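Local coordinates for vacuolar aminopeptidase 1 (PDB 5JGF), which removes amino acids from the N-termini of peptides and proteins as a zinc-dependent dodecameric vacuolar enzyme, and travels as the major cargo of the cytoplasm-to-vacuole targeting pathway, at residues D[52-55]-D[60-63]; D[77-82]-D[322-327]; D[275-280]-D[459-464]; D[307-312]-D[420-425]; D[316-321]-D[329-334]. All blocks are in the same frame, centred on the assembly; numbering follows the deposited sequence.

Contact 1: D[52-55]-D[60-63]; sequences DSIG and KFYT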
# COMPACT_ATOMS: atom_id res chain seq x y z
N ASP D 52 58.03 -9.67 42.32
CA ASP D 52 58.95 -8.82 43.08
C ASP D 52 58.48 -7.38 43.26
O ASP D 52 59.20 -6.57 43.85
CB ASP D 52 60.34 -8.81 42.43
CG ASP D 52 61.06 -10.15 42.56
OD1 ASP D 52 60.70 -10.93 43.46
OD2 ASP D 52 61.99 -10.40 41.77
N SER D 53 57.30 -7.06 42.76
CA SER D 53 56.77 -5.70 42.89
C SER D 53 55.75 -5.62 44.01
O SER D 53 55.55 -4.56 44.60
CB SER D 53 56.14 -5.24 41.58
OG SER D 53 57.13 -5.09 40.57
N ILE D 54 55.09 -6.74 44.28
CA ILE D 54 54.09 -6.80 45.33
C ILE D 54 54.59 -7.75 46.41
O ILE D 54 54.80 -8.93 46.15
CB ILE D 54 52.74 -7.31 44.79
CG1 ILE D 54 52.21 -6.32 43.74
CG2 ILE D 54 51.74 -7.47 45.92
CD1 ILE D 54 50.93 -6.77 43.07
N GLY D 55 54.80 -7.23 47.62
CA GLY D 55 55.28 -8.07 48.71
C GLY D 55 54.15 -8.46 49.66
O GLY D 55 52.99 -8.15 49.40
N LYS D 60 49.30 -0.21 47.72
CA LYS D 60 48.43 0.48 46.77
C LYS D 60 49.09 0.49 45.40
O LYS D 60 50.21 1.00 45.24
CB LYS D 60 48.18 1.91 47.25
CG LYS D 60 47.52 1.98 48.61
CD LYS D 60 47.47 3.39 49.15
CE LYS D 60 46.90 3.42 50.57
NZ LYS D 60 47.02 4.78 51.17
N PHE D 61 48.41 -0.08 44.41
CA PHE D 61 48.96 -0.14 43.06
C PHE D 61 47.90 0.10 41.99
O PHE D 61 46.72 0.25 42.27
CB PHE D 61 49.57 -1.52 42.78
CG PHE D 61 50.35 -2.10 43.93
CD1 PHE D 61 49.71 -2.72 44.99
CD2 PHE D 61 51.74 -2.04 43.93
CE1 PHE D 61 50.44 -3.27 46.04
CE2 PHE D 61 52.48 -2.59 44.98
CZ PHE D 61 51.82 -3.21 46.04
N TYR D 62 48.37 0.14 40.74
CA TYR D 62 47.49 0.28 39.60
C TYR D 62 48.27 -0.10 38.36
O TYR D 62 49.50 -0.02 38.34
CB TYR D 62 46.92 1.71 39.47
CG TYR D 62 47.87 2.76 38.93
CD1 TYR D 62 48.77 3.42 39.76
CD2 TYR D 62 47.84 3.12 37.58
CE1 TYR D 62 49.61 4.42 39.27
CE2 TYR D 62 48.67 4.11 37.07
CZ TYR D 62 49.55 4.76 37.93
OH TYR D 62 50.36 5.75 37.43
N THR D 63 47.56 -0.55 37.33
CA THR D 63 48.20 -0.92 36.08
C THR D 63 47.32 -0.42 34.95
O THR D 63 46.15 -0.07 35.17
CB THR D 63 48.39 -2.45 35.96
OG1 THR D 63 49.18 -2.75 34.80
CG2 THR D 63 47.04 -3.16 35.85

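Contact 2: D[77-82]-D[322-327]; sequences KNWRAE and SAFTKK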
# COMPACT_ATOMS: atom_id res chain seq x y z
N LYS D 77 47.84 -6.25 53.96
CA LYS D 77 48.81 -7.24 54.41
C LYS D 77 48.13 -8.46 55.02
O LYS D 77 48.63 -9.58 54.90
CB LYS D 77 49.75 -6.61 55.45
CG LYS D 77 50.72 -7.59 56.08
CD LYS D 77 51.58 -6.91 57.14
CE LYS D 77 52.48 -7.90 57.86
NZ LYS D 77 53.23 -7.25 58.97
N ASN D 78 46.99 -8.24 55.65
CA ASN D 78 46.26 -9.33 56.29
C ASN D 78 45.12 -9.91 55.47
O ASN D 78 44.28 -10.64 55.99
CB ASN D 78 45.73 -8.87 57.65
CG ASN D 78 46.84 -8.41 58.57
OD1 ASN D 78 47.85 -9.09 58.70
ND2 ASN D 78 46.65 -7.26 59.21
N TRP D 79 45.09 -9.60 54.18
CA TRP D 79 44.04 -10.12 53.31
C TRP D 79 44.17 -11.63 53.14
O TRP D 79 45.27 -12.18 53.12
CB TRP D 79 44.10 -9.46 51.93
CG TRP D 79 43.08 -10.02 50.97
CD1 TRP D 79 41.74 -9.78 50.96
CD2 TRP D 79 43.33 -10.94 49.90
NE1 TRP D 79 41.13 -10.49 49.96
CE2 TRP D 79 42.08 -11.21 49.29
CE3 TRP D 79 44.48 -11.56 49.40
CZ2 TRP D 79 41.95 -12.09 48.20
CZ3 TRP D 79 44.36 -12.43 48.31
CH2 TRP D 79 43.10 -12.68 47.73
N ARG D 80 43.02 -12.30 53.02
CA ARG D 80 42.99 -13.74 52.78
C ARG D 80 41.81 -13.99 51.85
O ARG D 80 40.87 -13.21 51.81
CB ARG D 80 42.83 -14.51 54.10
CG ARG D 80 41.62 -14.15 54.93
CD ARG D 80 41.78 -14.66 56.36
NE ARG D 80 40.68 -14.25 57.23
CZ ARG D 80 39.53 -14.90 57.35
NH1 ARG D 80 39.32 -16.01 56.65
NH2 ARG D 80 38.59 -14.44 58.16
N ALA D 81 41.89 -15.08 51.09
CA ALA D 81 40.87 -15.45 50.11
C ALA D 81 39.42 -15.29 50.57
O ALA D 81 38.59 -14.77 49.82
CB ALA D 81 41.10 -16.88 49.65
N GLU D 82 39.13 -15.73 51.78
CA GLU D 82 37.77 -15.65 52.31
C GLU D 82 37.23 -14.23 52.43
O GLU D 82 36.02 -14.03 52.53
CB GLU D 82 37.70 -16.37 53.66
CG GLU D 82 38.05 -17.85 53.58
CD GLU D 82 39.55 -18.13 53.43
OE1 GLU D 82 39.90 -19.28 53.07
OE2 GLU D 82 40.39 -17.23 53.69
N SER D 322 48.99 -14.04 43.71
CA SER D 322 50.13 -14.92 43.50
C SER D 322 51.42 -14.32 44.04
O SER D 322 52.20 -15.00 44.69
CB SER D 322 50.31 -15.22 42.00
OG SER D 322 49.29 -16.09 41.54
N ALA D 323 51.63 -13.03 43.79
CA ALA D 323 52.84 -12.35 44.25
C ALA D 323 52.78 -12.07 45.75
O ALA D 323 53.79 -12.08 46.44
CB ALA D 323 53.02 -11.05 43.49
N PHE D 324 51.57 -11.83 46.24
CA PHE D 324 51.29 -11.51 47.63
C PHE D 324 51.83 -12.49 48.67
O PHE D 324 52.47 -12.08 49.64
CB PHE D 324 49.77 -11.38 47.80
CG PHE D 324 49.34 -11.05 49.19
CD1 PHE D 324 48.41 -11.85 49.85
CD2 PHE D 324 49.80 -9.90 49.83
CE1 PHE D 324 47.95 -11.51 51.12
CE2 PHE D 324 49.34 -9.55 51.10
CZ PHE D 324 48.42 -10.36 51.74
N THR D 325 51.56 -13.77 48.47
CA THR D 325 51.98 -14.79 49.42
C THR D 325 52.57 -16.02 48.76
O THR D 325 52.36 -16.26 47.57
CB THR D 325 50.78 -15.24 50.29
OG1 THR D 325 51.18 -16.31 51.15
CG2 THR D 325 49.63 -15.70 49.39
N LYS D 326 53.32 -16.80 49.53
CA LYS D 326 53.95 -18.02 49.02
C LYS D 326 52.93 -19.16 49.02
O LYS D 326 53.07 -20.13 48.28
CB LYS D 326 55.15 -18.39 49.88
N LYS D 327 51.90 -19.02 49.85
CA LYS D 327 50.86 -20.03 49.95
C LYS D 327 49.89 -19.90 48.78
O LYS D 327 49.63 -18.80 48.29
CB LYS D 327 50.11 -19.87 51.27

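Contact 3: D[275-280]-D[459-464]; sequences ICYAKD and FFKHWR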
# COMPACT_ATOMS: atom_id res chain seq x y z
N ILE D 275 40.08 6.99 46.17
CA ILE D 275 41.16 7.83 46.67
C ILE D 275 40.86 8.36 48.07
O ILE D 275 41.72 8.33 48.94
CB ILE D 275 41.45 9.00 45.69
CG1 ILE D 275 42.60 8.62 44.75
CG2 ILE D 275 41.82 10.27 46.45
CD1 ILE D 275 42.39 7.34 44.00
N CYS D 276 39.64 8.84 48.28
CA CYS D 276 39.24 9.35 49.58
C CYS D 276 39.32 8.23 50.61
O CYS D 276 39.76 8.44 51.74
CB CYS D 276 37.80 9.88 49.55
SG CYS D 276 37.60 11.40 48.61
N TYR D 277 38.89 7.04 50.21
CA TYR D 277 38.92 5.88 51.07
C TYR D 277 40.35 5.44 51.38
O TYR D 277 40.69 5.14 52.52
CB TYR D 277 38.14 4.73 50.41
CG TYR D 277 38.40 3.36 50.99
CD1 TYR D 277 39.24 2.46 50.33
CD2 TYR D 277 37.82 2.96 52.19
CE1 TYR D 277 39.48 1.19 50.85
CE2 TYR D 277 38.05 1.70 52.72
CZ TYR D 277 38.88 0.82 52.05
OH TYR D 277 39.12 -0.43 52.58
N ALA D 278 41.18 5.43 50.34
CA ALA D 278 42.58 5.03 50.47
C ALA D 278 43.37 5.90 51.45
O ALA D 278 44.32 5.43 52.07
CB ALA D 278 43.25 5.06 49.10
N LYS D 279 42.97 7.16 51.57
CA LYS D 279 43.64 8.10 52.46
C LYS D 279 43.70 7.61 53.90
O LYS D 279 44.67 7.89 54.61
CB LYS D 279 42.95 9.46 52.40
N ASP D 280 42.67 6.89 54.34
CA ASP D 280 42.64 6.40 55.71
C ASP D 280 42.93 4.91 55.83
O ASP D 280 42.76 4.34 56.90
CB ASP D 280 41.29 6.69 56.34
CG ASP D 280 41.01 8.17 56.46
OD1 ASP D 280 41.97 8.92 56.75
OD2 ASP D 280 39.85 8.58 56.28
N PHE D 459 30.65 2.20 50.27
CA PHE D 459 30.78 0.82 49.81
C PHE D 459 32.13 0.23 50.22
O PHE D 459 32.19 -0.85 50.80
CB PHE D 459 30.65 0.74 48.29
CG PHE D 459 31.08 -0.58 47.71
CD1 PHE D 459 30.30 -1.72 47.87
CD2 PHE D 459 32.29 -0.70 47.03
CE1 PHE D 459 30.71 -2.95 47.36
CE2 PHE D 459 32.71 -1.93 46.52
CZ PHE D 459 31.92 -3.05 46.68
N PHE D 460 33.21 0.94 49.92
CA PHE D 460 34.54 0.45 50.27
C PHE D 460 34.71 0.30 51.78
O PHE D 460 35.33 -0.65 52.25
CB PHE D 460 35.62 1.36 49.69
CG PHE D 460 35.80 1.22 48.21
CD1 PHE D 460 36.05 -0.02 47.64
CD2 PHE D 460 35.74 2.34 47.37
CE1 PHE D 460 36.23 -0.16 46.27
CE2 PHE D 460 35.92 2.21 46.00
CZ PHE D 460 36.17 0.96 45.44
N LYS D 461 34.15 1.23 52.53
CA LYS D 461 34.26 1.19 53.98
C LYS D 461 33.47 0.06 54.64
O LYS D 461 33.98 -0.62 55.53
CB LYS D 461 33.80 2.51 54.59
CG LYS D 461 34.72 3.68 54.41
CD LYS D 461 34.09 4.93 55.02
CE LYS D 461 35.02 6.12 54.96
NZ LYS D 461 34.35 7.36 55.46
N HIS D 462 32.24 -0.15 54.18
CA HIS D 462 31.37 -1.13 54.83
C HIS D 462 30.86 -2.37 54.09
O HIS D 462 30.14 -3.16 54.69
CB HIS D 462 30.16 -0.39 55.41
CG HIS D 462 30.52 0.86 56.15
ND1 HIS D 462 30.05 2.10 55.79
CD2 HIS D 462 31.31 1.06 57.23
CE1 HIS D 462 30.53 3.02 56.61
NE2 HIS D 462 31.30 2.41 57.50
N TRP D 463 31.20 -2.56 52.82
CA TRP D 463 30.66 -3.73 52.12
C TRP D 463 31.02 -5.07 52.76
O TRP D 463 30.18 -5.97 52.83
CB TRP D 463 31.10 -3.75 50.65
CG TRP D 463 32.46 -4.33 50.42
CD1 TRP D 463 33.65 -3.66 50.41
CD2 TRP D 463 32.77 -5.71 50.19
NE1 TRP D 463 34.68 -4.54 50.20
CE2 TRP D 463 34.17 -5.80 50.06
CE3 TRP D 463 32.00 -6.87 50.09
CZ2 TRP D 463 34.82 -7.02 49.83
CZ3 TRP D 463 32.65 -8.08 49.86
CH2 TRP D 463 34.05 -8.15 49.74
N ARG D 464 32.25 -5.21 53.23
CA ARG D 464 32.67 -6.47 53.84
C ARG D 464 31.84 -6.79 55.07
O ARG D 464 31.35 -7.91 55.23
CB ARG D 464 34.17 -6.42 54.20
CG ARG D 464 34.76 -7.74 54.68
CD ARG D 464 34.64 -8.86 53.65
NE ARG D 464 33.40 -9.62 53.80
CZ ARG D 464 33.00 -10.58 52.97
NH1 ARG D 464 33.73 -10.92 51.91
NH2 ARG D 464 31.86 -11.22 53.21

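Contact 4: D[307-312]-D[420-425]; sequences GAKGGL and ASQTGA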
# COMPACT_ATOMS: atom_id res chain seq x y z
N GLY D 307 38.49 -4.24 27.00
CA GLY D 307 37.11 -4.14 27.46
C GLY D 307 36.89 -5.10 28.62
O GLY D 307 37.79 -5.86 28.97
N ALA D 308 35.70 -5.08 29.21
CA ALA D 308 35.40 -5.95 30.34
C ALA D 308 35.66 -7.43 30.07
O ALA D 308 36.09 -8.15 30.96
CB ALA D 308 33.95 -5.76 30.79
N LYS D 309 35.40 -7.88 28.85
CA LYS D 309 35.61 -9.28 28.52
C LYS D 309 37.09 -9.63 28.39
O LYS D 309 37.45 -10.80 28.32
CB LYS D 309 34.86 -9.64 27.23
CG LYS D 309 33.34 -9.49 27.36
CD LYS D 309 32.62 -9.80 26.04
CE LYS D 309 31.12 -9.57 26.15
NZ LYS D 309 30.44 -10.52 27.08
N GLY D 310 37.94 -8.60 28.38
CA GLY D 310 39.38 -8.78 28.27
C GLY D 310 40.01 -9.26 29.57
O GLY D 310 41.19 -9.62 29.62
N GLY D 311 39.22 -9.23 30.65
CA GLY D 311 39.66 -9.71 31.95
C GLY D 311 40.77 -9.05 32.75
O GLY D 311 41.47 -9.74 33.48
N LEU D 312 40.93 -7.73 32.65
CA LEU D 312 41.99 -7.08 33.42
C LEU D 312 41.75 -7.25 34.93
O LEU D 312 42.69 -7.42 35.70
CB LEU D 312 42.08 -5.59 33.08
CG LEU D 312 43.16 -4.82 33.86
CD1 LEU D 312 44.53 -5.44 33.58
CD2 LEU D 312 43.14 -3.35 33.46
N ALA D 420 30.17 -10.69 36.14
CA ALA D 420 29.60 -11.71 37.01
C ALA D 420 29.88 -13.12 36.50
O ALA D 420 30.25 -14.01 37.27
CB ALA D 420 28.09 -11.49 37.15
N SER D 421 29.70 -13.32 35.20
CA SER D 421 29.92 -14.62 34.59
C SER D 421 31.40 -15.01 34.58
O SER D 421 31.74 -16.16 34.83
CB SER D 421 29.40 -14.62 33.15
OG SER D 421 28.02 -14.31 33.12
N GLN D 422 32.25 -14.04 34.28
CA GLN D 422 33.69 -14.28 34.21
C GLN D 422 34.31 -14.59 35.56
O GLN D 422 35.21 -15.44 35.66
CB GLN D 422 34.37 -13.06 33.57
CG GLN D 422 33.97 -12.87 32.11
CD GLN D 422 34.36 -11.52 31.53
OE1 GLN D 422 33.91 -11.15 30.44
NE2 GLN D 422 35.22 -10.78 32.24
N THR D 423 33.84 -13.93 36.61
CA THR D 423 34.38 -14.15 37.95
C THR D 423 33.59 -15.15 38.79
O THR D 423 34.17 -15.89 39.59
CB THR D 423 34.45 -12.83 38.75
OG1 THR D 423 33.12 -12.32 38.93
CG2 THR D 423 35.29 -11.79 38.02
N GLY D 424 32.28 -15.16 38.60
CA GLY D 424 31.43 -16.05 39.38
C GLY D 424 31.00 -15.32 40.65
O GLY D 424 30.33 -15.89 41.51
N ALA D 425 31.37 -14.05 40.75
CA ALA D 425 31.04 -13.23 41.91
C ALA D 425 29.72 -12.49 41.77
O ALA D 425 29.35 -12.06 40.68
CB ALA D 425 32.16 -12.21 42.16
O HOH W 1 31.85 -12.32 29.10

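Contact 5: D[316-321]-D[329-334]; sequences VVERSS and VDLHTV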
# COMPACT_ATOMS: atom_id res chain seq x y z
N VAL D 316 44.41 -8.86 37.50
CA VAL D 316 44.93 -8.14 38.65
C VAL D 316 44.82 -8.97 39.92
O VAL D 316 45.77 -9.07 40.69
CB VAL D 316 44.18 -6.80 38.84
CG1 VAL D 316 44.50 -6.20 40.21
CG2 VAL D 316 44.57 -5.82 37.74
N VAL D 317 43.65 -9.56 40.14
CA VAL D 317 43.43 -10.36 41.34
C VAL D 317 44.29 -11.63 41.36
O VAL D 317 44.82 -12.00 42.41
CB VAL D 317 41.94 -10.74 41.49
CG1 VAL D 317 41.76 -11.69 42.67
CG2 VAL D 317 41.12 -9.48 41.72
N GLU D 318 44.45 -12.28 40.21
CA GLU D 318 45.27 -13.49 40.16
C GLU D 318 46.75 -13.17 40.34
O GLU D 318 47.43 -13.81 41.14
CB GLU D 318 45.05 -14.25 38.84
CG GLU D 318 46.07 -15.37 38.62
CD GLU D 318 45.65 -16.37 37.56
OE1 GLU D 318 44.93 -15.99 36.61
OE2 GLU D 318 46.04 -17.55 37.67
N ARG D 319 47.24 -12.19 39.59
CA ARG D 319 48.65 -11.80 39.67
C ARG D 319 49.01 -11.29 41.07
O ARG D 319 50.07 -11.62 41.60
CB ARG D 319 48.96 -10.72 38.64
CG ARG D 319 48.71 -11.15 37.20
CD ARG D 319 48.98 -10.04 36.20
NE ARG D 319 50.39 -9.69 36.13
CZ ARG D 319 50.97 -9.16 35.06
NH1 ARG D 319 50.26 -8.91 33.96
NH2 ARG D 319 52.27 -8.87 35.07
N SER D 320 48.13 -10.49 41.64
CA SER D 320 48.34 -9.92 42.96
C SER D 320 48.38 -10.99 44.05
O SER D 320 49.31 -11.04 44.85
CB SER D 320 47.25 -8.90 43.28
OG SER D 320 47.35 -7.77 42.43
N SER D 321 47.36 -11.85 44.06
CA SER D 321 47.28 -12.91 45.05
C SER D 321 48.47 -13.87 44.93
O SER D 321 48.91 -14.44 45.92
CB SER D 321 45.96 -13.67 44.90
OG SER D 321 45.83 -14.27 43.62
N VAL D 329 46.58 -19.52 46.64
CA VAL D 329 45.33 -18.81 46.88
C VAL D 329 44.25 -19.40 46.00
O VAL D 329 44.42 -19.51 44.78
CB VAL D 329 45.48 -17.30 46.58
CG1 VAL D 329 44.13 -16.61 46.72
CG2 VAL D 329 46.49 -16.68 47.53
N ASP D 330 43.13 -19.77 46.61
CA ASP D 330 42.00 -20.36 45.90
C ASP D 330 41.14 -19.23 45.33
O ASP D 330 40.32 -18.65 46.04
CB ASP D 330 41.18 -21.21 46.88
CG ASP D 330 39.96 -21.85 46.23
OD1 ASP D 330 39.79 -21.73 45.00
OD2 ASP D 330 39.17 -22.47 46.97
N LEU D 331 41.34 -18.93 44.06
CA LEU D 331 40.60 -17.86 43.39
C LEU D 331 39.09 -18.07 43.35
O LEU D 331 38.32 -17.11 43.28
CB LEU D 331 41.13 -17.67 41.97
CG LEU D 331 42.59 -17.21 41.87
CD1 LEU D 331 43.04 -17.21 40.41
CD2 LEU D 331 42.74 -15.82 42.48
N HIS D 332 38.66 -19.33 43.40
CA HIS D 332 37.23 -19.62 43.39
C HIS D 332 36.64 -19.16 44.72
O HIS D 332 35.53 -18.64 44.78
CB HIS D 332 36.99 -21.11 43.17
CG HIS D 332 37.40 -21.58 41.81
ND1 HIS D 332 36.76 -21.18 40.66
CD2 HIS D 332 38.40 -22.40 41.42
CE1 HIS D 332 37.36 -21.72 39.62
NE2 HIS D 332 38.36 -22.47 40.05
N THR D 333 37.40 -19.36 45.79
CA THR D 333 36.95 -18.94 47.11
C THR D 333 36.95 -17.42 47.17
O THR D 333 36.06 -16.82 47.76
CB THR D 333 37.88 -19.50 48.22
OG1 THR D 333 37.70 -20.92 48.31
CG2 THR D 333 37.55 -18.86 49.56
N VAL D 334 37.95 -16.81 46.54
CA VAL D 334 38.05 -15.35 46.51
C VAL D 334 36.80 -14.72 45.89
O VAL D 334 36.15 -13.88 46.51
CB VAL D 334 39.28 -14.90 45.69
CG1 VAL D 334 39.27 -13.38 45.51
CG2 VAL D 334 40.57 -15.34 46.40

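Contact 1: D[52-55]-D[60-63]
Two torsions bring Ile54 and Phe61 together: in Phe61 CG stands anti to the carbonyl carbon (chi1 -41°), sending the ring off the strand at the loop, and in Ile54 CG1 stands beside the backbone N, anti to the carbonyl carbon (chi1 -63°), which lays that branch over the ring. Ile54 CG1 sits 4.0 Å from the centroid of the Phe61 ring, 17° off its normal, a CH-pi contact over one face. It is displaced toward the CE2-CZ rim, and the nearest pair is Ile54 CG1 to Phe61 CZ at 3.9 Å. Strand 58-65 lies near one end of the large mixed sheet, paired with strands 42-43 and 69-76, and the loop holding residues 52-55 doubles back so that Ile54 covers the ring that Phe61 projects from the strand. The Ser53 carbonyl approaches the same ring obliquely, with Ser53 O 3.7 Å from Phe61 CE2; that oxygen takes a hydrogen bond from Lys42 NZ, its polar partner, while it lies against the ring. Beyond the ring, Ile54 also packs on Ser320 and Ala323 of helix 312-324, which places its side chain between the sheet and that helix.

Contact 2: D[77-82]-D[322-327]
The Phe324 ring meets the 77-82 loop by its edge. Near the plane of that ring lie two backbone carbonyl oxygens: Lys77 O is 3.3 Å from Phe324 CZ, and Trp79 O is 3.4 Å from Phe324 CE1. Oxygens set at a ring's rim face its C-H bonds, whose hydrogens carry a slight positive charge, so the approach is probably mildly favourable electrostatically. The Trp79 ring, in turn, receives Phe324 at its own edge, Trp79 CE3 lying 3.9 Å from Phe324 CE1, while over one of its faces, toward the rim, sits the backbone N of Ala81. Both rings have CG anti to the backbone N; in Phe324, chi1 of -180° carries the ring from the last turn of the helix out to the loop. Trp79 NE1 does not point at this contact but gives its hydrogen to Gly84 O, which helps set the turn of the indole. Trp79 is further packed edge-to-face against Phe289 and touches Val334 of helix 331-336. Replacing Phe324 with an alanine would probably leave the edge of Trp79 and the Lys77 and Trp79 carbonyls without their aromatic neighbour, opening a gap between loop and helix. Just after the ring the helix ends: Thr325 leaves helical angles, and Thr325 OG1 accepts from Lys327 N at 3.1 Å. The contact thus joins the loop between strands 69-76 and 86-91 of the mixed sheet to the C-terminal end of helix 312-324, where the chain turns away through an ST turn.

Contact 3: D[275-280]-D[459-464]
Tyr277 and Phe460 cross at about a right angle, and the tyrosine offers a ring face to the phenylalanine's CB. Phe460 CB stands 3.6 Å from the centroid of the Tyr277 ring and 10° off its normal, a CH-pi contact over the middle of the face. The two rings themselves barely overlap: their planes are near parallel, at 28°, but they are slid apart until the centroids are 5.5 Å from each other. Chi1 of 163° in Tyr277 swings its ring across to helix 448-468, whereas the Phe460 ring, with CG beside its own backbone N, turns off toward Ser290 and Val292 of strand 289-295. The far part of the Tyr277 ring also comes up against the Phe460 carbonyl, Tyr277 CE2 lying 3.6 Å from Phe460 O. Lys461 comes past in the opposite direction, its methylene CG at the ring edge 3.9 Å from Tyr277 CD2, and its extended chain carries on to an ammonium that makes a weak hydrogen bond to Asn457 OD1. Helices 261-278 and 448-468 are thereby joined beside one another over the mixed sheet, Tyr277 touching Ser290 as well. No hydrogen bond crosses between the segments. Lys461 NZ and Asp280 OD2 are 5.7 Å apart, too far for a salt bridge, though the opposite charges may attract weakly; cohesion therefore rests mainly on CH-pi and apolar contact, with the lysine lending its hydrocarbon part.

Contact 4: D[307-312]-D[420-425]
A short 3-10 turn, residues 308-310, leads into helix 312-324, and the side chain of Gln422 reaches it from the neighbouring helix 416-423. Gln422 NE2 donates to Ala308 O at 3.1 Å in an almost straight bond (N-H...O 173°), the oxygen lying in the amide plane while the donor is tilted 35° from the carbonyl plane. With the chain extended beyond CG, the amide spans the distance to the turn; NE2 also donates to Glu314 OE2, so two acceptors fix its rotation. The other end of the amide lies against Lys309: Gln422 OE1 is 3.2 Å from Lys309 CA and 3.5 Å from Lys309 CG, the two side chains crossing near a right angle. A water completes the link, donating to Gln422 OE1 at 2.7 Å and accepting from Lys309 NZ at 3.1 Å. The bend at chi4 (-67°) brings that ammonium back toward helix 416-423, where it also bonds Ser418 OG. The helix ends with Thr423, and the carbonyl of the next residue, Gly424, accepts from Arg305 of a neighbouring subunit. Ala308 has its side chain about 7 Å from those of His91 and Glu298, both zinc-site residues, consistent with this link lying in the outer surroundings of the metal centre, where a side-chain amide ties a helix to the 3-10 turn ahead of another.

Contact 5: D[316-321]-D[329-334]
Leu331 reaches across to helix 312-324, and its path can be followed atom by atom. From CB, chi1 of -64° sets CG beside the backbone N and anti to the carbonyl carbon, and the chain then forks over the helix surface. CD1 comes against the stem of Glu318, 3.9 Å from Glu318 CB, the two side chains crossing at about a right angle; CG and CD of the glutamate lie scarcely farther away. CD2 goes the other way, 3.6 Å from Ser321 OG and 4.2 Å from Val317 CG1. An alanine at Leu331 would probably open a gap between Val317, Glu318 and Ser321, leaving the glutamate stem freer to move. Either side of the leucine along its own segment are two valines. Val334 CG1 meets Val317 CG1 tip to tip at 4.1 Å, while Val329 sits over Ser321, with Val329 CG2 3.7 Å from Ser321 O. Helix 312-324 ends, a short loop turns the chain, and helix 331-336 starts packed against it, two consecutive helices. Asp330 is the N-cap of the second helix; its OD1 accepts weak bonds from His332 N and Thr333 N, and Thr333 OG1 donates to Asp330 OD2 from above the carboxylate plane. The carboxylate of Glu318 is engaged at a subunit boundary, Glu318 OE1 accepting from His332 of a neighbouring subunit, and His332 here makes the same bond to Glu318 of another copy.

Contacts 1, 2, 4 and 5 gather round helix 312-324. Contacts 2 and 5 both use it directly and are closest, with centres about 8 Å apart; Trp79 and Ala81 of contact 2 pack on Val334 of contact 5. Contact 1 lies about 13 Å from contact 2, centre to centre, and its Ile54 packs on the helix. Contact 4 holds the turn that leads into it, its centre about 13 Å from that of contact 5. Contact 3, its centre about 20 Å from that of contact 2, joins helices 261-278 and 448-468 and meets contact 1 through Lys60. Along the chain contact 1 closes first, contacts 2 and 3 cross, and contact 5 nests within contact 4, itself nested within contact 3. Distant segments thus converge around one mixed sheet, with contacts 4 and 5 reaching subunit interfaces.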